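PDB 1T3Q: quinoline 2-oxidoreductase large subunit from Pseudomonas putida, which carries the molybdenum-molybdopterin cytosine dinucleotide cofactor of a molybdenum hydroxylase and probably oxidises quinoline at carbon 2. Local coordinates for residues A35-R49 with R277-G291. Numbering follows the deposited sequence.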
loop_
_atom_site.group_PDB
_atom_site.type_symbol
_atom_site.label_atom_id
_atom_site.label_comp_id
_atom_site.label_asym_id
_atom_site.label_seq_id
_atom_site.Cartn_x
_atom_site.Cartn_y
_atom_site.Cartn_z
ATOM N N ALA B 35 -7.649 6.823 -10.100
ATOM C CA ALA B 35 -8.632 5.849 -10.568
ATOM C C ALA B 35 -8.052 4.444 -10.719
ATOM O O ALA B 35 -8.796 3.469 -10.819
ATOM C CB ALA B 35 -9.241 6.314 -11.897
ATOM N N ASP B 36 -6.725 4.331 -10.731
ATOM C CA ASP B 36 -6.084 3.025 -10.879
ATOM C C ASP B 36 -5.980 2.275 -9.558
ATOM O O ASP B 36 -5.743 1.069 -9.541
ATOM C CB ASP B 36 -4.675 3.174 -11.479
ATOM C CG ASP B 36 -4.676 3.955 -12.780
ATOM O OD1 ASP B 36 -5.687 3.876 -13.502
ATOM O OD2 ASP B 36 -3.668 4.640 -13.087
ATOM N N LEU B 37 -6.166 2.984 -8.450
ATOM C CA LEU B 37 -6.060 2.359 -7.139
ATOM C C LEU B 37 -7.154 1.324 -6.892
ATOM O O LEU B 37 -8.324 1.552 -7.193
ATOM C CB LEU B 37 -6.104 3.430 -6.041
ATOM C CG LEU B 37 -5.947 2.939 -4.596
ATOM C CD1 LEU B 37 -4.515 2.491 -4.348
ATOM C CD2 LEU B 37 -6.313 4.068 -3.632
ATOM N N VAL B 38 -6.755 0.179 -6.348
ATOM C CA VAL B 38 -7.691 -0.892 -6.036
ATOM C C VAL B 38 -7.555 -1.273 -4.570
ATOM O O VAL B 38 -6.470 -1.639 -4.113
ATOM C CB VAL B 38 -7.426 -2.154 -6.897
ATOM C CG1 VAL B 38 -8.327 -3.304 -6.431
ATOM C CG2 VAL B 38 -7.696 -1.844 -8.370
ATOM N N LEU B 39 -8.655 -1.170 -3.833
ATOM C CA LEU B 39 -8.668 -1.525 -2.419
ATOM C C LEU B 39 -9.750 -2.577 -2.186
ATOM O O LEU B 39 -10.831 -2.512 -2.776
ATOM C CB LEU B 39 -8.950 -0.299 -1.549
ATOM C CG LEU B 39 -7.926 0.836 -1.557
ATOM C CD1 LEU B 39 -8.349 1.886 -0.549
ATOM C CD2 LEU B 39 -6.538 0.305 -1.219
ATOM N N SER B 40 -9.449 -3.546 -1.332
ATOM C CA SER B 40 -10.384 -4.619 -1.023
ATOM C C SER B 40 -11.693 -4.077 -0.454
ATOM O O SER B 40 -11.688 -3.187 0.399
ATOM C CB SER B 40 -9.743 -5.592 -0.023
ATOM O OG SER B 40 -10.635 -6.647 0.299
ATOM N N GLY B 41 -12.808 -4.611 -0.945
ATOM C CA GLY B 41 -14.120 -4.192 -0.471
ATOM C C GLY B 41 -14.522 -2.782 -0.857
ATOM O O GLY B 41 -15.528 -2.257 -0.381
ATOM N N MET B 42 -13.735 -2.175 -1.732
ATOM C CA MET B 42 -13.965 -0.814 -2.199
ATOM C C MET B 42 -15.366 -0.571 -2.766
ATOM O O MET B 42 -15.838 -1.318 -3.630
ATOM C CB MET B 42 -12.911 -0.484 -3.258
ATOM C CG MET B 42 -12.803 0.961 -3.663
ATOM S SD MET B 42 -11.318 1.157 -4.667
ATOM C CE MET B 42 -11.701 0.124 -6.063
ATOM N N LEU B 43 -16.018 0.485 -2.280
ATOM C CA LEU B 43 -17.353 0.872 -2.740
ATOM C C LEU B 43 -17.257 2.132 -3.600
ATOM O O LEU B 43 -16.224 2.814 -3.609
ATOM C CB LEU B 43 -18.288 1.108 -1.545
ATOM C CG LEU B 43 -18.637 -0.140 -0.733
ATOM C CD1 LEU B 43 -19.371 0.256 0.539
ATOM C CD2 LEU B 43 -19.490 -1.080 -1.585
ATOM N N HIS B 44 -18.339 2.449 -4.306
ATOM C CA HIS B 44 -18.360 3.586 -5.215
ATOM C C HIS B 44 -19.442 4.617 -4.943
ATOM O O HIS B 44 -20.584 4.271 -4.633
ATOM C CB HIS B 44 -18.514 3.067 -6.641
ATOM C CG HIS B 44 -17.487 2.046 -7.012
ATOM N ND1 HIS B 44 -16.401 2.339 -7.808
ATOM C CD2 HIS B 44 -17.350 0.748 -6.650
ATOM C CE1 HIS B 44 -15.638 1.266 -7.919
ATOM N NE2 HIS B 44 -16.191 0.288 -7.225
ATOM N N VAL B 45 -19.084 5.888 -5.077
ATOM C CA VAL B 45 -20.055 6.948 -4.842
ATOM C C VAL B 45 -20.472 7.623 -6.145
ATOM O O VAL B 45 -19.669 7.766 -7.073
ATOM C CB VAL B 45 -19.494 8.020 -3.864
ATOM C CG1 VAL B 45 -18.333 8.760 -4.497
ATOM C CG2 VAL B 45 -20.599 9.001 -3.467
ATOM N N ALA B 46 -21.748 7.998 -6.217
ATOM C CA ALA B 46 -22.306 8.708 -7.366
ATOM C C ALA B 46 -23.081 9.864 -6.757
ATOM O O ALA B 46 -23.521 9.774 -5.609
ATOM C CB ALA B 46 -23.237 7.819 -8.160
ATOM N N SER B 47 -23.262 10.938 -7.515
ATOM C CA SER B 47 -23.964 12.099 -6.990
ATOM C C SER B 47 -25.176 12.557 -7.788
ATOM O O SER B 47 -25.226 12.425 -9.013
ATOM C CB SER B 47 -22.992 13.283 -6.882
ATOM O OG SER B 47 -21.886 12.969 -6.054
ATOM N N LEU B 48 -26.163 13.082 -7.071
ATOM C CA LEU B 48 -27.347 13.651 -7.697
ATOM C C LEU B 48 -27.106 15.140 -7.483
ATOM O O LEU B 48 -26.822 15.571 -6.361
ATOM C CB LEU B 48 -28.632 13.228 -6.980
ATOM C CG LEU B 48 -29.884 13.966 -7.474
ATOM C CD1 LEU B 48 -30.082 13.717 -8.969
ATOM C CD2 LEU B 48 -31.108 13.499 -6.688
ATOM N N ARG B 49 -27.206 15.920 -8.550
ATOM C CA ARG B 49 -26.955 17.350 -8.465
ATOM C C ARG B 49 -28.177 18.209 -8.739
ATOM O O ARG B 49 -29.168 17.749 -9.308
ATOM C CB ARG B 49 -25.841 17.721 -9.440
ATOM C CG ARG B 49 -24.559 16.963 -9.170
ATOM C CD ARG B 49 -23.562 17.072 -10.305
ATOM N NE ARG B 49 -22.383 16.268 -9.993
ATOM C CZ ARG B 49 -21.358 16.690 -9.262
ATOM N NH1 ARG B 49 -21.350 17.923 -8.772
ATOM N NH2 ARG B 49 -20.350 15.868 -9.001
ATOM N N ARG B 277 -15.781 0.667 5.131
ATOM C CA ARG B 277 -15.189 0.131 3.906
ATOM C C ARG B 277 -14.649 1.281 3.063
ATOM O O ARG B 277 -15.059 2.428 3.232
ATOM C CB ARG B 277 -16.234 -0.650 3.107
ATOM C CG ARG B 277 -16.718 -1.902 3.814
ATOM C CD ARG B 277 -17.819 -2.588 3.049
ATOM N NE ARG B 277 -17.369 -3.076 1.750
ATOM C CZ ARG B 277 -18.148 -3.737 0.900
ATOM N NH1 ARG B 277 -19.415 -3.987 1.218
ATOM N NH2 ARG B 277 -17.665 -4.145 -0.266
ATOM N N PRO B 278 -13.711 0.991 2.148
ATOM C CA PRO B 278 -13.164 2.063 1.313
ATOM C C PRO B 278 -14.249 2.648 0.416
ATOM O O PRO B 278 -15.147 1.935 -0.038
ATOM C CB PRO B 278 -12.071 1.355 0.500
ATOM C CG PRO B 278 -11.684 0.209 1.357
ATOM C CD PRO B 278 -13.016 -0.279 1.883
ATOM N N VAL B 279 -14.171 3.950 0.171
ATOM C CA VAL B 279 -15.140 4.621 -0.687
ATOM C C VAL B 279 -14.395 5.395 -1.761
ATOM O O VAL B 279 -13.593 6.286 -1.466
ATOM C CB VAL B 279 -16.033 5.588 0.111
ATOM C CG1 VAL B 279 -16.991 6.303 -0.831
ATOM C CG2 VAL B 279 -16.799 4.817 1.179
ATOM N N ARG B 280 -14.682 5.044 -3.009
ATOM C CA ARG B 280 -14.041 5.635 -4.170
ATOM C C ARG B 280 -14.898 6.654 -4.907
ATOM O O ARG B 280 -16.057 6.388 -5.241
ATOM C CB ARG B 280 -13.647 4.504 -5.129
ATOM C CG ARG B 280 -13.073 4.903 -6.490
ATOM C CD ARG B 280 -12.756 3.608 -7.230
ATOM N NE ARG B 280 -11.994 3.745 -8.465
ATOM C CZ ARG B 280 -12.528 3.952 -9.662
ATOM N NH1 ARG B 280 -11.746 4.047 -10.726
ATOM N NH2 ARG B 280 -13.842 4.071 -9.799
ATOM N N TRP B 281 -14.310 7.824 -5.151
ATOM C CA TRP B 281 -14.962 8.896 -5.891
ATOM C C TRP B 281 -14.098 9.271 -7.091
ATOM O O TRP B 281 -13.029 9.856 -6.928
ATOM C CB TRP B 281 -15.143 10.145 -5.022
ATOM C CG TRP B 281 -15.432 11.402 -5.819
ATOM C CD1 TRP B 281 -16.504 11.630 -6.635
ATOM C CD2 TRP B 281 -14.631 12.595 -5.870
ATOM N NE1 TRP B 281 -16.422 12.886 -7.191
ATOM C CE2 TRP B 281 -15.283 13.500 -6.740
ATOM C CE3 TRP B 281 -13.428 12.985 -5.263
ATOM C CZ2 TRP B 281 -14.774 14.776 -7.018
ATOM C CZ3 TRP B 281 -12.920 14.255 -5.537
ATOM C CH2 TRP B 281 -13.595 15.135 -6.410
ATOM N N ILE B 282 -14.557 8.915 -8.286
ATOM C CA ILE B 282 -13.857 9.258 -9.520
ATOM C C ILE B 282 -14.930 9.933 -10.367
ATOM O O ILE B 282 -15.839 9.276 -10.876
ATOM C CB ILE B 282 -13.331 8.001 -10.258
ATOM C CG1 ILE B 282 -12.325 7.255 -9.378
ATOM C CG2 ILE B 282 -12.698 8.410 -11.583
ATOM C CD1 ILE B 282 -11.051 8.042 -9.072
ATOM N N GLU B 283 -14.832 11.250 -10.509
ATOM C CA GLU B 283 -15.836 11.997 -11.258
ATOM C C GLU B 283 -15.678 11.876 -12.763
ATOM O O GLU B 283 -14.580 11.605 -13.262
ATOM C CB GLU B 283 -15.794 13.473 -10.862
ATOM C CG GLU B 283 -14.785 14.301 -11.639
ATOM C CD GLU B 283 -14.691 15.729 -11.141
ATOM O OE1 GLU B 283 -15.691 16.241 -10.587
ATOM O OE2 GLU B 283 -13.620 16.348 -11.323
ATOM N N ASP B 284 -16.779 12.065 -13.487
ATOM C CA ASP B 284 -16.730 12.006 -14.944
ATOM C C ASP B 284 -16.513 13.412 -15.496
ATOM O O ASP B 284 -16.501 14.384 -14.740
ATOM C CB ASP B 284 -18.000 11.359 -15.515
ATOM C CG ASP B 284 -19.273 12.121 -15.175
ATOM O OD1 ASP B 284 -20.300 11.449 -14.942
ATOM O OD2 ASP B 284 -19.263 13.368 -15.159
ATOM N N ARG B 285 -16.339 13.528 -16.808
ATOM C CA ARG B 285 -16.081 14.825 -17.421
ATOM C C ARG B 285 -17.160 15.883 -17.171
ATOM O O ARG B 285 -16.846 17.056 -16.984
ATOM C CB ARG B 285 -15.854 14.655 -18.926
ATOM C CG ARG B 285 -15.472 15.945 -19.648
ATOM C CD ARG B 285 -14.233 16.605 -19.046
ATOM N NE ARG B 285 -13.081 15.704 -18.997
ATOM C CZ ARG B 285 -11.899 16.032 -18.481
ATOM N NH1 ARG B 285 -11.711 17.244 -17.963
ATOM N NH2 ARG B 285 -10.902 15.155 -18.485
ATOM N N GLN B 286 -18.423 15.475 -17.164
ATOM C CA GLN B 286 -19.509 16.421 -16.926
ATOM C C GLN B 286 -19.436 16.999 -15.520
ATOM O O GLN B 286 -19.653 18.195 -15.324
ATOM C CB GLN B 286 -20.864 15.745 -17.153
ATOM C CG GLN B 286 -21.178 15.547 -18.623
ATOM C CD GLN B 286 -20.104 14.745 -19.333
ATOM O OE1 GLN B 286 -19.915 13.568 -19.041
ATOM N NE2 GLN B 286 -19.385 15.383 -20.259
ATOM N N GLU B 287 -19.125 16.152 -14.544
ATOM C CA GLU B 287 -19.019 16.607 -13.163
ATOM C C GLU B 287 -17.847 17.573 -13.007
ATOM O O GLU B 287 -17.890 18.482 -12.171
ATOM C CB GLU B 287 -18.839 15.416 -12.226
ATOM C CG GLU B 287 -19.959 14.392 -12.321
ATOM C CD GLU B 287 -19.742 13.230 -11.389
ATOM O OE1 GLU B 287 -20.373 13.211 -10.311
ATOM O OE2 GLU B 287 -18.933 12.337 -11.726
ATOM N N ASN B 288 -16.796 17.388 -13.807
ATOM C CA ASN B 288 -15.653 18.295 -13.712
ATOM C C ASN B 288 -16.085 19.688 -14.162
ATOM O O ASN B 288 -15.649 20.692 -13.600
ATOM C CB ASN B 288 -14.482 17.813 -14.568
ATOM C CG ASN B 288 -13.183 18.513 -14.212
ATOM O OD1 ASN B 288 -12.527 18.175 -13.213
ATOM N ND2 ASN B 288 -12.814 19.498 -15.008
ATOM N N PHE B 289 -16.942 19.759 -15.173
ATOM C CA PHE B 289 -17.430 21.052 -15.638
ATOM C C PHE B 289 -18.474 21.610 -14.668
ATOM O O PHE B 289 -18.487 22.801 -14.384
ATOM C CB PHE B 289 -18.050 20.941 -17.034
ATOM C CG PHE B 289 -17.036 20.889 -18.147
ATOM C CD1 PHE B 289 -16.938 19.768 -18.962
ATOM C CD2 PHE B 289 -16.166 21.953 -18.361
ATOM C CE1 PHE B 289 -15.981 19.704 -19.977
ATOM C CE2 PHE B 289 -15.205 21.904 -19.373
ATOM C CZ PHE B 289 -15.111 20.776 -20.181
ATOM N N LEU B 290 -19.328 20.735 -14.150
ATOM C CA LEU B 290 -20.394 21.136 -13.231
ATOM C C LEU B 290 -20.007 21.489 -11.800
ATOM O O LEU B 290 -20.434 22.522 -11.276
ATOM C CB LEU B 290 -21.458 20.038 -13.155
ATOM C CG LEU B 290 -22.468 19.896 -14.290
ATOM C CD1 LEU B 290 -23.182 18.556 -14.165
ATOM C CD2 LEU B 290 -23.457 21.051 -14.244
ATOM N N GLY B 291 -19.216 20.627 -11.167
ATOM C CA GLY B 291 -18.875 20.842 -9.773
ATOM C C GLY B 291 -17.458 21.077 -9.300
ATOM O O GLY B 291 -17.197 20.948 -8.105
HETATM O O HOH W 1 -9.422 4.069 -7.491
HETATM O O HOH W 2 -16.061 5.024 -8.429
HETATM O O HOH W 3 -17.199 7.366 -8.084
HETATM O O HOH W 4 -21.863 10.896 -9.815
HETATM O O HOH W 5 -19.127 18.674 -7.057
HETATM O O HOH W 6 -17.657 15.349 -8.582
#
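Leu43 and His44 pair in parallel with Val279 and Arg280: Leu43 N donates to Pro278 O (2.8 Å), Arg280 N to Leu43 O and Val45 N to Arg280 O, before the strands diverge beyond Val45 and water bridges Val45 O to Ile282 N. The type II turn Leu39 to Met42 presents Gly41 O to Arg277, whose chain turns about CG-CD (chi3 64°) and grips that single oxygen side-on, through NE and NH2, both at 2.9 Å. Leu43 CD2 lies over one face of the same guanidinium; a leucine in place of Arg277 would probably leave Gly41 O without both donors and the turn less firmly tied. The pairing joins the hammerhead-family region to the cofactor-binding region within one mixed sheet, 43-49 standing between 115-121 and 279-282. Arg280 runs out extended, CG anti to its own N (chi1 174°), past Met42 CE and the edge of the His44 ring, until NH1 reaches a lone pair of Ala35 O (3.0 Å, 165° at the hydrogen). Ile282 CG1 sits centrally over the Arg280 guanidinium, 3.3 Å above the plane. Val45 CG1 packs on Trp281 CB at 3.5 Å. Arg49 NH2 forms a salt bridge with Glu287 OE1 (3.0 Å), approaching from above the carboxylate plane. Arg49 NH1 hydrogen-bonds Gly113 O, and Arg124 forms a salt bridge with Glu287 OE2, which also closes the capping box by accepting from Asp284 N.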